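Local coordinates for protein acetylxylan esterase / glucomannan deacetylase (Cellvibrio japonicus, PDB 2WAA) that removes acetyl groups from acetylated xylan and glucomannan, as a family 2 carbohydrate esterase acting in plant cell wall degradation, at residues 221-235 and 262-276. Sequence-based numbering, arbitrary orientation.
Sequences HHRYQPDLIISAIGT and NHPQATIVLTEGAIL
OE1 of Q225 is gripped by two donors, one on each face of its amide plane. H263 ND1 donates to it over 2.7 Å, with OE1 lying in the imidazole plane. Q265 NE2 reaches Q225 OE1 over 2.8 Å and also donates to P226 O. At the other end of the same amide, Q225 NE2 gives a nearly straight bond (171°) to N262 O. The Q225 amide is thus held at both ends, and its chain bends at chi2 (-67°) to present it to the turn 263-266. P226 CG lies over one face of the H263 ring and N262 CB over the opposite one, both offset toward the rim. The H263 ring turns an edge toward the face of the H221 ring in an offset edge-to-face pair, planes at 89°. I229 CD1 comes within 3.5 Å of H263 CD2 and also packs on the A266 methyl. H263 NE2 is hydrogen-bonded to the Y206 hydroxyl. Beyond this polar end, strands 228-231 and 267-270 run parallel, their axes 4.7 Å apart at the closest point. Backbone bonds alternate between them, from T267 N to D227 O through to T271 N to S231 O. On one face of the sheet L228 CD1 meets V269 CG2. On the other, L270 CD2 lies against S231 CB. Past the strands the two segments separate, and waters link A232 and T235 to the E272 carbonyl. T235 CG2 packs on I275 CG2, and the I275 side chain lies about 4 Å from that of H316, probably part of the charge relay. The connection between the strands, largely helix 245-262, makes a beta-alpha-beta crossover in the parallel sheet of the SGNH hydrolase fold. Strand 228-231 pairs next with 133-139, and L270 and L276 rest on helix 278-295.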
loop_
_atom_site.group_PDB
_atom_site.type_symbol
_atom_site.label_atom_id
_atom_site.label_comp_id
_atom_site.label_asym_id
_atom_site.label_seq_id
_atom_site.Cartn_x
_atom_site.Cartn_y
_atom_site.Cartn_z
ATOM N N HIS A 221 2.568 15.188 -5.340
ATOM C CA HIS A 221 2.748 14.967 -3.891
ATOM C C HIS A 221 1.892 15.841 -3.011
ATOM O O HIS A 221 1.696 15.560 -1.832
ATOM C CB HIS A 221 4.223 15.126 -3.546
ATOM C CG HIS A 221 5.055 14.066 -4.146
ATOM N ND1 HIS A 221 4.961 12.755 -3.740
ATOM C CD2 HIS A 221 5.966 14.091 -5.145
ATOM C CE1 HIS A 221 5.790 12.021 -4.457
ATOM N NE2 HIS A 221 6.397 12.803 -5.322
ATOM N N HIS A 222 1.363 16.917 -3.580
ATOM C CA HIS A 222 0.486 17.790 -2.830
ATOM C C HIS A 222 -0.768 17.008 -2.453
ATOM O O HIS A 222 -1.508 17.382 -1.556
ATOM C CB HIS A 222 0.116 19.000 -3.707
ATOM C CG HIS A 222 -0.725 20.022 -2.995
ATOM N ND1 HIS A 222 -2.107 19.962 -2.958
ATOM C CD2 HIS A 222 -0.378 21.125 -2.282
ATOM C CE1 HIS A 222 -2.574 20.977 -2.245
ATOM N NE2 HIS A 222 -1.547 21.700 -1.827
ATOM N N ARG A 223 -1.016 15.906 -3.156
ATOM C CA ARG A 223 -2.230 15.125 -2.902
ATOM C C ARG A 223 -2.098 14.230 -1.664
ATOM O O ARG A 223 -3.099 13.671 -1.209
ATOM C CB ARG A 223 -2.575 14.220 -4.111
ATOM C CG ARG A 223 -2.878 14.988 -5.439
ATOM C CD ARG A 223 -3.045 13.984 -6.643
ATOM N NE ARG A 223 -4.265 13.186 -6.490
ATOM C CZ ARG A 223 -4.574 12.133 -7.242
ATOM N NH1 ARG A 223 -3.781 11.771 -8.247
ATOM N NH2 ARG A 223 -5.719 11.490 -7.021
ATOM N N TYR A 224 -0.874 14.008 -1.176
ATOM C CA TYR A 224 -0.714 13.271 0.102
ATOM C C TYR A 224 0.602 13.688 0.750
ATOM O O TYR A 224 1.673 13.343 0.247
ATOM C CB TYR A 224 -0.703 11.759 -0.170
ATOM C CG TYR A 224 -0.765 10.896 1.073
ATOM C CD1 TYR A 224 -1.953 10.730 1.775
ATOM C CD2 TYR A 224 0.372 10.260 1.557
ATOM C CE1 TYR A 224 -2.029 9.944 2.935
ATOM C CE2 TYR A 224 0.307 9.442 2.732
ATOM C CZ TYR A 224 -0.896 9.299 3.393
ATOM O OH TYR A 224 -1.001 8.487 4.503
ATOM N N GLN A 225 0.522 14.487 1.809
ATOM C CA GLN A 225 1.743 14.961 2.486
ATOM C C GLN A 225 1.811 14.221 3.822
ATOM O O GLN A 225 1.062 14.536 4.764
ATOM C CB GLN A 225 1.722 16.492 2.677
ATOM C CG GLN A 225 2.149 17.236 1.389
ATOM C CD GLN A 225 3.624 17.009 1.032
ATOM O OE1 GLN A 225 4.298 16.174 1.634
ATOM N NE2 GLN A 225 4.124 17.761 0.044
ATOM N N PRO A 226 2.665 13.188 3.893
ATOM C CA PRO A 226 2.717 12.358 5.092
ATOM C C PRO A 226 3.494 13.009 6.228
ATOM O O PRO A 226 4.419 13.815 5.973
ATOM C CB PRO A 226 3.454 11.105 4.615
ATOM C CG PRO A 226 4.461 11.688 3.537
ATOM C CD PRO A 226 3.601 12.725 2.837
ATOM N N ASP A 227 3.087 12.675 7.447
ATOM C CA ASP A 227 3.796 13.067 8.664
ATOM C C ASP A 227 4.978 12.125 8.879
ATOM O O ASP A 227 5.999 12.520 9.425
ATOM C CB ASP A 227 2.865 12.877 9.830
ATOM C CG ASP A 227 1.674 13.804 9.758
ATOM O OD1 ASP A 227 1.909 15.016 9.715
ATOM O OD2 ASP A 227 0.528 13.310 9.724
ATOM N N LEU A 228 4.811 10.863 8.466
ATOM C CA LEU A 228 5.874 9.855 8.629
ATOM C C LEU A 228 6.033 9.055 7.340
ATOM O O LEU A 228 5.040 8.584 6.758
ATOM C CB LEU A 228 5.500 8.905 9.740
ATOM C CG LEU A 228 6.205 7.547 9.812
ATOM C CD1 LEU A 228 7.640 7.725 10.185
ATOM C CD2 LEU A 228 5.552 6.643 10.872
ATOM N N ILE A 229 7.289 8.905 6.903
ATOM C CA ILE A 229 7.622 8.084 5.761
ATOM C C ILE A 229 8.527 6.944 6.252
ATOM O O ILE A 229 9.570 7.176 6.861
ATOM C CB ILE A 229 8.352 8.870 4.666
ATOM C CG1 ILE A 229 7.512 10.087 4.259
ATOM C CG2 ILE A 229 8.720 7.917 3.483
ATOM C CD1 ILE A 229 8.153 10.949 3.271
ATOM N N ILE A 230 8.130 5.720 5.978
ATOM C CA ILE A 230 8.992 4.580 6.328
ATOM C C ILE A 230 9.576 4.067 5.051
ATOM O O ILE A 230 8.816 3.751 4.137
ATOM C CB ILE A 230 8.138 3.468 6.963
ATOM C CG1 ILE A 230 7.504 4.046 8.247
ATOM C CG2 ILE A 230 9.018 2.198 7.308
ATOM C CD1 ILE A 230 6.377 3.222 8.776
ATOM N N SER A 231 10.899 3.915 4.983
ATOM C CA SER A 231 11.467 3.284 3.793
ATOM C C SER A 231 12.037 1.925 4.197
ATOM O O SER A 231 12.969 1.876 4.990
ATOM C CB SER A 231 12.593 4.152 3.240
ATOM O OG SER A 231 13.093 3.526 2.065
ATOM N N ALA A 232 11.452 0.848 3.669
ATOM C CA ALA A 232 11.796 -0.542 3.992
ATOM C C ALA A 232 12.316 -1.249 2.723
ATOM O O ALA A 232 12.139 -2.480 2.569
ATOM C CB ALA A 232 10.528 -1.241 4.521
ATOM N N ILE A 233 13.029 -0.517 1.862
ATOM C CA ILE A 233 13.507 -1.098 0.591
ATOM C C ILE A 233 14.834 -1.796 0.871
ATOM O O ILE A 233 15.497 -1.507 1.892
ATOM C CB ILE A 233 13.686 0.019 -0.475
ATOM C CG1 ILE A 233 13.863 -0.560 -1.866
ATOM C CG2 ILE A 233 14.866 0.954 -0.096
ATOM C CD1 ILE A 233 12.487 -1.103 -2.466
ATOM N N GLY A 234 15.232 -2.716 -0.007
ATOM C CA GLY A 234 16.543 -3.325 0.131
ATOM C C GLY A 234 16.660 -4.819 -0.151
ATOM O O GLY A 234 17.676 -5.231 -0.705
ATOM N N THR A 235 15.666 -5.634 0.235
ATOM C CA THR A 235 15.767 -7.083 0.038
ATOM C C THR A 235 16.258 -7.398 -1.385
ATOM O O THR A 235 17.173 -8.206 -1.573
ATOM C CB THR A 235 14.424 -7.738 0.197
ATOM O OG1 THR A 235 13.941 -7.421 1.514
ATOM C CG2 THR A 235 14.534 -9.273 0.064
ATOM N N ASN A 262 10.588 16.959 -0.999
ATOM C CA ASN A 262 9.163 16.847 -1.396
ATOM C C ASN A 262 8.145 16.921 -0.274
ATOM O O ASN A 262 6.987 17.280 -0.509
ATOM C CB ASN A 262 8.922 15.520 -2.147
ATOM C CG ASN A 262 9.557 15.506 -3.520
ATOM O OD1 ASN A 262 10.104 16.528 -3.968
ATOM N ND2 ASN A 262 9.505 14.361 -4.193
ATOM N N HIS A 263 8.566 16.558 0.945
ATOM C CA HIS A 263 7.653 16.402 2.097
ATOM C C HIS A 263 8.305 17.104 3.274
ATOM O O HIS A 263 8.900 16.443 4.172
ATOM C CB HIS A 263 7.519 14.912 2.418
ATOM C CG HIS A 263 7.141 14.087 1.223
ATOM N ND1 HIS A 263 5.916 14.206 0.602
ATOM C CD2 HIS A 263 7.832 13.150 0.529
ATOM C CE1 HIS A 263 5.861 13.355 -0.418
ATOM N NE2 HIS A 263 7.017 12.712 -0.488
ATOM N N PRO A 264 8.267 18.451 3.261
ATOM C CA PRO A 264 9.107 19.221 4.171
ATOM C C PRO A 264 8.726 19.005 5.614
ATOM O O PRO A 264 9.544 19.254 6.505
ATOM C CB PRO A 264 8.849 20.693 3.753
ATOM C CG PRO A 264 7.556 20.656 2.971
ATOM C CD PRO A 264 7.564 19.312 2.279
ATOM N N GLN A 265 7.497 18.566 5.844
ATOM C CA GLN A 265 6.959 18.320 7.187
ATOM C C GLN A 265 7.198 16.872 7.668
ATOM O O GLN A 265 6.883 16.553 8.832
ATOM C CB GLN A 265 5.430 18.516 7.181
ATOM C CG GLN A 265 4.630 17.316 6.478
ATOM C CD GLN A 265 4.988 17.188 4.963
ATOM O OE1 GLN A 265 5.406 18.166 4.346
ATOM N NE2 GLN A 265 4.810 15.986 4.377
ATOM N N ALA A 266 7.694 15.986 6.803
ATOM C CA ALA A 266 7.737 14.550 7.184
ATOM C C ALA A 266 8.968 14.173 8.040
ATOM O O ALA A 266 10.037 14.744 7.875
ATOM C CB ALA A 266 7.720 13.684 5.944
ATOM N N THR A 267 8.789 13.189 8.911
ATOM C CA THR A 267 9.898 12.459 9.559
ATOM C C THR A 267 10.113 11.188 8.737
ATOM O O THR A 267 9.126 10.552 8.296
ATOM C CB THR A 267 9.509 12.093 10.978
ATOM O OG1 THR A 267 9.231 13.311 11.694
ATOM C CG2 THR A 267 10.612 11.299 11.683
ATOM N N ILE A 268 11.376 10.830 8.492
ATOM C CA ILE A 268 11.668 9.651 7.664
ATOM C C ILE A 268 12.312 8.592 8.539
ATOM O O ILE A 268 13.178 8.926 9.345
ATOM C CB ILE A 268 12.573 10.028 6.530
ATOM C CG1 ILE A 268 11.858 11.155 5.709
ATOM C CG2 ILE A 268 12.875 8.799 5.660
ATOM C CD1 ILE A 268 12.642 11.699 4.656
ATOM N N VAL A 269 11.841 7.346 8.422
ATOM C CA VAL A 269 12.388 6.223 9.200
ATOM C C VAL A 269 12.879 5.166 8.219
ATOM O O VAL A 269 12.096 4.698 7.383
ATOM C CB VAL A 269 11.324 5.650 10.163
ATOM C CG1 VAL A 269 11.866 4.437 10.890
ATOM C CG2 VAL A 269 10.970 6.703 11.189
ATOM N N LEU A 270 14.168 4.789 8.303
ATOM C CA LEU A 270 14.722 3.808 7.412
ATOM C C LEU A 270 14.803 2.484 8.136
ATOM O O LEU A 270 15.103 2.433 9.328
ATOM C CB LEU A 270 16.143 4.206 6.950
ATOM C CG LEU A 270 16.237 5.644 6.432
ATOM C CD1 LEU A 270 17.653 5.943 5.963
ATOM C CD2 LEU A 270 15.272 5.789 5.287
ATOM N N THR A 271 14.530 1.407 7.421
ATOM C CA THR A 271 14.647 0.086 8.047
ATOM C C THR A 271 15.060 -0.935 6.988
ATOM O O THR A 271 14.727 -0.772 5.809
ATOM C CB THR A 271 13.283 -0.333 8.721
ATOM O OG1 THR A 271 13.454 -1.638 9.266
ATOM C CG2 THR A 271 12.217 -0.450 7.703
ATOM N N GLU A 272 15.790 -1.978 7.388
ATOM C CA GLU A 272 16.265 -2.975 6.415
ATOM C C GLU A 272 15.209 -4.000 6.010
ATOM O O GLU A 272 15.409 -4.768 5.105
ATOM C CB GLU A 272 17.509 -3.708 6.969
ATOM C CG GLU A 272 17.246 -4.664 8.131
ATOM C CD GLU A 272 17.277 -4.005 9.503
ATOM O OE1 GLU A 272 17.167 -2.768 9.618
ATOM O OE2 GLU A 272 17.394 -4.747 10.503
ATOM N N GLY A 273 14.111 -4.054 6.740
ATOM C CA GLY A 273 13.077 -5.022 6.420
ATOM C C GLY A 273 13.312 -6.398 7.060
ATOM O O GLY A 273 14.335 -6.648 7.746
ATOM N N ALA A 274 12.366 -7.289 6.820
ATOM C CA ALA A 274 12.320 -8.568 7.522
ATOM C C ALA A 274 12.940 -9.757 6.812
ATOM O O ALA A 274 13.114 -10.803 7.444
ATOM C CB ALA A 274 10.867 -8.925 7.828
ATOM N N ILE A 275 13.169 -9.666 5.508
ATOM C CA ILE A 275 13.627 -10.867 4.775
ATOM C C ILE A 275 15.146 -11.100 4.915
ATOM O O ILE A 275 15.564 -12.247 5.138
ATOM C CB ILE A 275 13.212 -10.825 3.274
ATOM C CG1 ILE A 275 11.688 -11.021 3.191
ATOM C CG2 ILE A 275 13.931 -11.911 2.533
ATOM C CD1 ILE A 275 11.147 -10.839 1.782
ATOM N N LEU A 276 15.944 -10.028 4.806
ATOM C CA LEU A 276 17.395 -10.178 4.842
ATOM C C LEU A 276 17.838 -10.691 6.186
ATOM O O LEU A 276 17.252 -10.384 7.237
ATOM C CB LEU A 276 18.113 -8.842 4.595
ATOM C CG LEU A 276 17.899 -8.290 3.187
ATOM C CD1 LEU A 276 18.702 -6.990 3.100
ATOM C CD2 LEU A 276 18.302 -9.296 2.128
HETATM O O HOH W 1 6.979 14.845 11.109
HETATM O O HOH W 2 3.973 16.643 9.742
HETATM O O HOH W 3 13.914 -4.660 2.511
HETATM O O HOH W 4 15.883 0.491 3.654
HETATM O O HOH W 5 14.654 -7.432 4.224
#